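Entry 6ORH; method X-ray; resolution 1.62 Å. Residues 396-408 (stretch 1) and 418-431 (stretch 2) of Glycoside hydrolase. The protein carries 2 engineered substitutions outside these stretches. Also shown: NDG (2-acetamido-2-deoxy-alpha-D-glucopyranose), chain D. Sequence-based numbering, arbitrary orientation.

Stretch 1, residues 396-408: VQVEVDGVWQEFG
Stretch 2, residues 418-431: LLRGAVVEAQKIRV

The contact joins a β-hairpin to two strands that meet at a corner at Gln427, combining a short antiparallel ladder, an arginine–tryptophan stack on one face and an apolar layer on the other, with 866 Å² buried in total. In stretch 1, strands 396-400 and 403-408 are linked by a type I' turn from Val400 to Val403, in which Asp401 (phi/psi 56/41°) and Gly402 (80/5°) both take positive phi. The hairpin is closed by the pairs Val400 N to Val403 O (2.9 Å) and Val403 N to Val400 O (3.0 Å), then by Val398 N to Gln405 O (2.9 Å) and Gln405 N to Val398 O (2.8 Å).

Strand 396-400 pairs on with strand 428-431, their directions 159° apart and their axes 4.6 Å apart at closest approach. Gln397 and Arg430 form the hydrogen-bonded pair, Gln397 N donating to Arg430 O and Arg430 N to Gln397 O, each at 2.8 Å. The non-hydrogen-bonded pairs Val396–Val431 and Val398–Ile429 flank it, with CA atoms 4.7 and 4.5 Å apart. One further bond, Glu399 N to Lys428 O (3.1 Å), extends the ladder towards the corner. Beyond Gln427 (phi/psi -114/-28°) direct backbone pairing gives way to water: water 3 donates to both Glu399 O and Glu425 O, at 2.8 and 2.9 Å.

Gln397 and Arg430 direct their side chains to the same face of the sheet, where Trp404 also points toward stretch 2. The extended Arg430 side chain (chi1 -76°, chi2 to chi4 all near 180°) crosses the indole, so that CD sits 3.5 Å from the centroid of the Trp404 six-membered ring and CZ 3.6 Å from that of the five-membered ring. The guanidinium lies flat on Trp404 (chi1 -77°, chi2 100°), with planes at 10°. Trp404 NE1 and Arg430 NH1 are 3.3 Å apart, but both are donors, so the proximity reflects stacking rather than a hydrogen bond. Water 1 links Gln397 to Arg430, donating to Gln397 OE1 at 2.5 Å and accepting from Arg430 NH1 at 2.6 Å.

The other face is apolar. Val396 CG1 meets Ile429 CG2 at 3.9 Å, as does Val398 CG1 Ile429 CG1, while Val396 CG2 lies 4.3 Å from Leu419 CD2. Val424 (chi1 65°) points toward the hairpin, its CG2 3.9 Å from Val400 CG2 and 4.1 Å from Val398 CG2.

The N-to-C directions of strands 403-408 and 418-426 are 135° apart, and their axes come within 6.0 Å. CA-to-CB of Phe407 points sideways, but its ring (chi1 -179°, chi2 85°) reaches stretch 2. Gly421 CA packs over one face of its ring, 4.0 Å from the centroid. An ideal CB on Gly421 would fall 2.9 Å from Phe407 CE1, a clash, so the bare backbone permits this packing. Two waters bridge the backbones here: water 4 donates to Phe407 O and Arg420 O at 2.8 and 2.7 Å, and water 5 donates to Phe407 O (2.7 Å) while accepting from Ala422 N (3.0 Å).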

# COMPACT_ATOMS: atom_id res chain seq x y z
N VAL A 396 -2.20 -11.42 11.05
CA VAL A 396 -2.57 -12.80 10.82
C VAL A 396 -1.29 -13.62 10.81
O VAL A 396 -0.29 -13.23 10.22
CB VAL A 396 -3.29 -12.92 9.47
CG1 VAL A 396 -3.65 -14.37 9.16
CG2 VAL A 396 -4.57 -12.10 9.48
N GLN A 397 -1.33 -14.80 11.46
CA GLN A 397 -0.17 -15.68 11.42
C GLN A 397 -0.63 -17.08 11.06
O GLN A 397 -1.80 -17.43 11.21
CB GLN A 397 0.53 -15.77 12.78
CG GLN A 397 0.63 -14.46 13.53
CD GLN A 397 1.23 -14.75 14.88
OE1 GLN A 397 0.75 -15.61 15.61
NE2 GLN A 397 2.33 -14.07 15.17
N VAL A 398 0.33 -17.88 10.57
CA VAL A 398 0.06 -19.27 10.22
C VAL A 398 1.16 -20.14 10.81
O VAL A 398 2.31 -19.70 10.88
CB VAL A 398 -0.08 -19.46 8.70
CG1 VAL A 398 -1.35 -18.77 8.18
CG2 VAL A 398 1.14 -18.94 7.94
N GLU A 399 0.80 -21.32 11.30
CA GLU A 399 1.81 -22.20 11.88
C GLU A 399 2.43 -23.05 10.77
O GLU A 399 1.72 -23.75 10.05
CB GLU A 399 1.20 -23.07 12.97
CG GLU A 399 2.28 -23.82 13.77
CD GLU A 399 1.71 -24.66 14.91
OE1 GLU A 399 0.62 -25.23 14.73
OE2 GLU A 399 2.35 -24.71 15.99
N VAL A 400 3.77 -22.98 10.67
CA VAL A 400 4.52 -23.67 9.64
C VAL A 400 5.64 -24.42 10.34
O VAL A 400 6.56 -23.80 10.91
CB VAL A 400 5.05 -22.71 8.56
CG1 VAL A 400 5.90 -23.44 7.52
CG2 VAL A 400 3.93 -21.94 7.89
N ASP A 401 5.53 -25.75 10.34
CA ASP A 401 6.54 -26.60 10.94
C ASP A 401 6.75 -26.22 12.40
O ASP A 401 7.89 -26.16 12.88
CB ASP A 401 7.84 -26.53 10.14
CG ASP A 401 7.86 -27.50 8.99
OD1 ASP A 401 7.97 -28.71 9.27
OD2 ASP A 401 7.72 -27.04 7.83
N GLY A 402 5.66 -25.92 13.11
CA GLY A 402 5.75 -25.64 14.53
C GLY A 402 6.20 -24.21 14.88
O GLY A 402 6.33 -23.88 16.06
N VAL A 403 6.36 -23.34 13.87
CA VAL A 403 6.69 -21.95 14.19
C VAL A 403 5.56 -21.07 13.66
O VAL A 403 5.18 -21.22 12.51
CB VAL A 403 8.03 -21.51 13.58
CG1 VAL A 403 8.34 -20.04 13.88
CG2 VAL A 403 9.19 -22.41 14.01
N TRP A 404 5.08 -20.15 14.49
CA TRP A 404 4.05 -19.21 14.06
C TRP A 404 4.71 -18.11 13.24
O TRP A 404 5.54 -17.37 13.76
CB TRP A 404 3.32 -18.65 15.28
CG TRP A 404 2.34 -19.64 15.83
CD1 TRP A 404 2.52 -20.46 16.91
CD2 TRP A 404 1.03 -19.96 15.31
NE1 TRP A 404 1.41 -21.24 17.12
CE2 TRP A 404 0.49 -20.96 16.14
CE3 TRP A 404 0.27 -19.50 14.22
CZ2 TRP A 404 -0.78 -21.50 15.93
CZ3 TRP A 404 -0.98 -20.04 14.01
CH2 TRP A 404 -1.51 -21.01 14.86
N GLN A 405 4.37 -18.07 11.95
CA GLN A 405 5.04 -17.18 11.01
C GLN A 405 4.03 -16.16 10.51
O GLN A 405 2.83 -16.40 10.51
CB GLN A 405 5.65 -17.98 9.85
CG GLN A 405 6.91 -18.75 10.25
CD GLN A 405 7.46 -19.60 9.13
OE1 GLN A 405 8.52 -20.22 9.26
NE2 GLN A 405 6.75 -19.65 8.01
N GLU A 406 4.51 -15.01 10.03
CA GLU A 406 3.55 -13.98 9.65
C GLU A 406 2.92 -14.33 8.31
O GLU A 406 3.57 -14.91 7.42
CB GLU A 406 4.17 -12.59 9.66
CG GLU A 406 5.43 -12.53 8.84
CD GLU A 406 5.99 -11.14 8.72
OE1 GLU A 406 6.41 -10.56 9.78
OE2 GLU A 406 6.03 -10.67 7.60
N PHE A 407 1.63 -14.01 8.22
CA PHE A 407 0.93 -14.08 6.95
C PHE A 407 0.77 -12.67 6.39
O PHE A 407 1.14 -12.43 5.25
CB PHE A 407 -0.43 -14.76 7.16
CG PHE A 407 -1.22 -14.91 5.88
CD1 PHE A 407 -1.02 -15.99 5.04
CD2 PHE A 407 -2.17 -13.95 5.52
CE1 PHE A 407 -1.77 -16.13 3.88
CE2 PHE A 407 -2.90 -14.08 4.34
CZ PHE A 407 -2.69 -15.16 3.52
N GLY A 408 0.28 -11.76 7.22
CA GLY A 408 0.17 -10.37 6.80
C GLY A 408 -0.39 -9.51 7.94
O GLY A 408 -0.69 -10.01 9.03
N LEU A 418 -10.00 -8.09 2.40
CA LEU A 418 -9.23 -9.20 1.85
C LEU A 418 -7.78 -8.87 2.14
O LEU A 418 -7.34 -7.72 2.03
CB LEU A 418 -9.49 -9.35 0.35
CG LEU A 418 -10.94 -9.63 -0.00
CD1 LEU A 418 -11.15 -9.58 -1.53
CD2 LEU A 418 -11.38 -10.99 0.54
N LEU A 419 -7.07 -9.84 2.70
CA LEU A 419 -5.64 -9.64 2.85
C LEU A 419 -4.87 -10.81 2.23
O LEU A 419 -5.08 -11.95 2.63
CB LEU A 419 -5.37 -9.53 4.35
CG LEU A 419 -3.91 -9.30 4.71
CD1 LEU A 419 -3.47 -7.89 4.29
CD2 LEU A 419 -3.75 -9.48 6.22
N ARG A 420 -4.00 -10.51 1.26
CA ARG A 420 -3.23 -11.54 0.57
C ARG A 420 -1.91 -11.74 1.29
O ARG A 420 -1.37 -10.83 1.93
CB ARG A 420 -2.95 -11.14 -0.87
CG ARG A 420 -4.20 -11.24 -1.74
CD ARG A 420 -3.93 -10.75 -3.15
NE ARG A 420 -3.62 -9.33 -3.18
CZ ARG A 420 -3.20 -8.66 -4.25
NH1 ARG A 420 -3.05 -9.27 -5.42
NH2 ARG A 420 -2.99 -7.36 -4.18
N GLY A 421 -1.41 -12.97 1.16
CA GLY A 421 -0.09 -13.33 1.64
C GLY A 421 0.51 -14.32 0.66
O GLY A 421 -0.12 -14.67 -0.33
N ALA A 422 1.74 -14.76 0.96
CA ALA A 422 2.37 -15.84 0.21
C ALA A 422 1.51 -17.09 0.32
O ALA A 422 0.94 -17.38 1.37
CB ALA A 422 3.75 -16.09 0.76
N VAL A 423 1.45 -17.85 -0.78
CA VAL A 423 0.71 -19.10 -0.77
C VAL A 423 1.35 -20.02 0.28
O VAL A 423 2.57 -20.14 0.32
CB VAL A 423 0.71 -19.74 -2.17
CG1 VAL A 423 2.11 -19.88 -2.73
CG2 VAL A 423 -0.03 -21.08 -2.18
N VAL A 424 0.52 -20.61 1.15
CA VAL A 424 0.98 -21.39 2.28
C VAL A 424 0.07 -22.61 2.43
O VAL A 424 -1.12 -22.55 2.13
CB VAL A 424 1.07 -20.55 3.58
CG1 VAL A 424 -0.29 -20.05 4.06
CG2 VAL A 424 1.75 -21.31 4.70
N GLU A 425 0.66 -23.73 2.86
CA GLU A 425 -0.12 -24.90 3.27
C GLU A 425 -0.08 -24.98 4.79
O GLU A 425 1.01 -25.07 5.38
CB GLU A 425 0.44 -26.18 2.63
CG GLU A 425 -0.41 -27.41 2.93
CD GLU A 425 0.08 -28.71 2.29
OE1 GLU A 425 1.27 -29.01 2.45
OE2 GLU A 425 -0.71 -29.38 1.61
N ALA A 426 -1.26 -24.89 5.42
CA ALA A 426 -1.33 -24.78 6.87
C ALA A 426 -2.69 -25.26 7.37
O ALA A 426 -3.67 -25.28 6.63
CB ALA A 426 -1.03 -23.37 7.32
N GLN A 427 -2.71 -25.64 8.64
CA GLN A 427 -3.91 -26.12 9.29
C GLN A 427 -4.35 -25.14 10.38
O GLN A 427 -5.53 -25.11 10.73
CB GLN A 427 -3.64 -27.50 9.88
CG GLN A 427 -4.83 -28.07 10.62
CD GLN A 427 -4.67 -29.55 10.88
OE1 GLN A 427 -3.95 -30.25 10.16
NE2 GLN A 427 -5.31 -30.00 11.94
N LYS A 428 -3.37 -24.41 10.97
CA LYS A 428 -3.69 -23.51 12.06
C LYS A 428 -3.33 -22.07 11.69
O LYS A 428 -2.25 -21.80 11.17
CB LYS A 428 -3.02 -23.95 13.36
CG LYS A 428 -3.45 -25.35 13.80
CD LYS A 428 -2.91 -25.75 15.14
CE LYS A 428 -3.29 -27.17 15.52
NZ LYS A 428 -2.88 -27.47 16.91
N ILE A 429 -4.28 -21.16 11.97
CA ILE A 429 -4.15 -19.75 11.65
C ILE A 429 -4.53 -18.94 12.88
O ILE A 429 -5.46 -19.32 13.59
CB ILE A 429 -5.08 -19.40 10.45
CG1 ILE A 429 -4.77 -20.23 9.19
CG2 ILE A 429 -5.04 -17.90 10.15
CD1 ILE A 429 -5.57 -21.54 9.12
N ARG A 430 -3.85 -17.80 13.12
CA ARG A 430 -4.28 -16.90 14.18
C ARG A 430 -4.62 -15.54 13.57
O ARG A 430 -3.87 -15.05 12.72
CB ARG A 430 -3.19 -16.67 15.24
CG ARG A 430 -3.04 -17.86 16.18
CD ARG A 430 -1.72 -17.90 16.94
NE ARG A 430 -1.80 -19.04 17.86
CZ ARG A 430 -0.84 -19.40 18.72
NH1 ARG A 430 0.28 -18.69 18.82
NH2 ARG A 430 -1.01 -20.45 19.50
N VAL A 431 -5.77 -15.02 13.99
CA VAL A 431 -6.15 -13.64 13.70
C VAL A 431 -6.01 -12.88 15.02
O VAL A 431 -6.65 -13.21 16.03
CB VAL A 431 -7.56 -13.55 13.09
CG1 VAL A 431 -8.02 -12.09 12.94
CG2 VAL A 431 -7.56 -14.22 11.72
C1 NDG D . 8.70 -15.60 13.53
C2 NDG D . 9.99 -15.31 12.79
C3 NDG D . 10.84 -14.34 13.61
C4 NDG D . 10.02 -13.07 13.92
C5 NDG D . 8.59 -13.34 14.42
C6 NDG D . 7.71 -12.11 14.28
C7 NDG D . 10.62 -17.23 11.42
C8 NDG D . 11.25 -18.59 11.42
O5 NDG D . 7.91 -14.36 13.62
O3 NDG D . 11.96 -14.01 12.76
O4 NDG D . 10.68 -12.37 14.98
O6 NDG D . 6.55 -12.36 15.07
O7 NDG D . 10.13 -16.75 10.41
N2 NDG D . 10.66 -16.58 12.61
O1 NDG D . 8.94 -16.21 14.80
O HOH W 1 1.36 -16.53 17.83
O HOH W 2 -0.55 -25.23 10.53
O HOH W 3 1.84 -25.68 8.04
O HOH W 4 0.88 -10.31 3.42
O HOH W 5 2.67 -14.00 3.75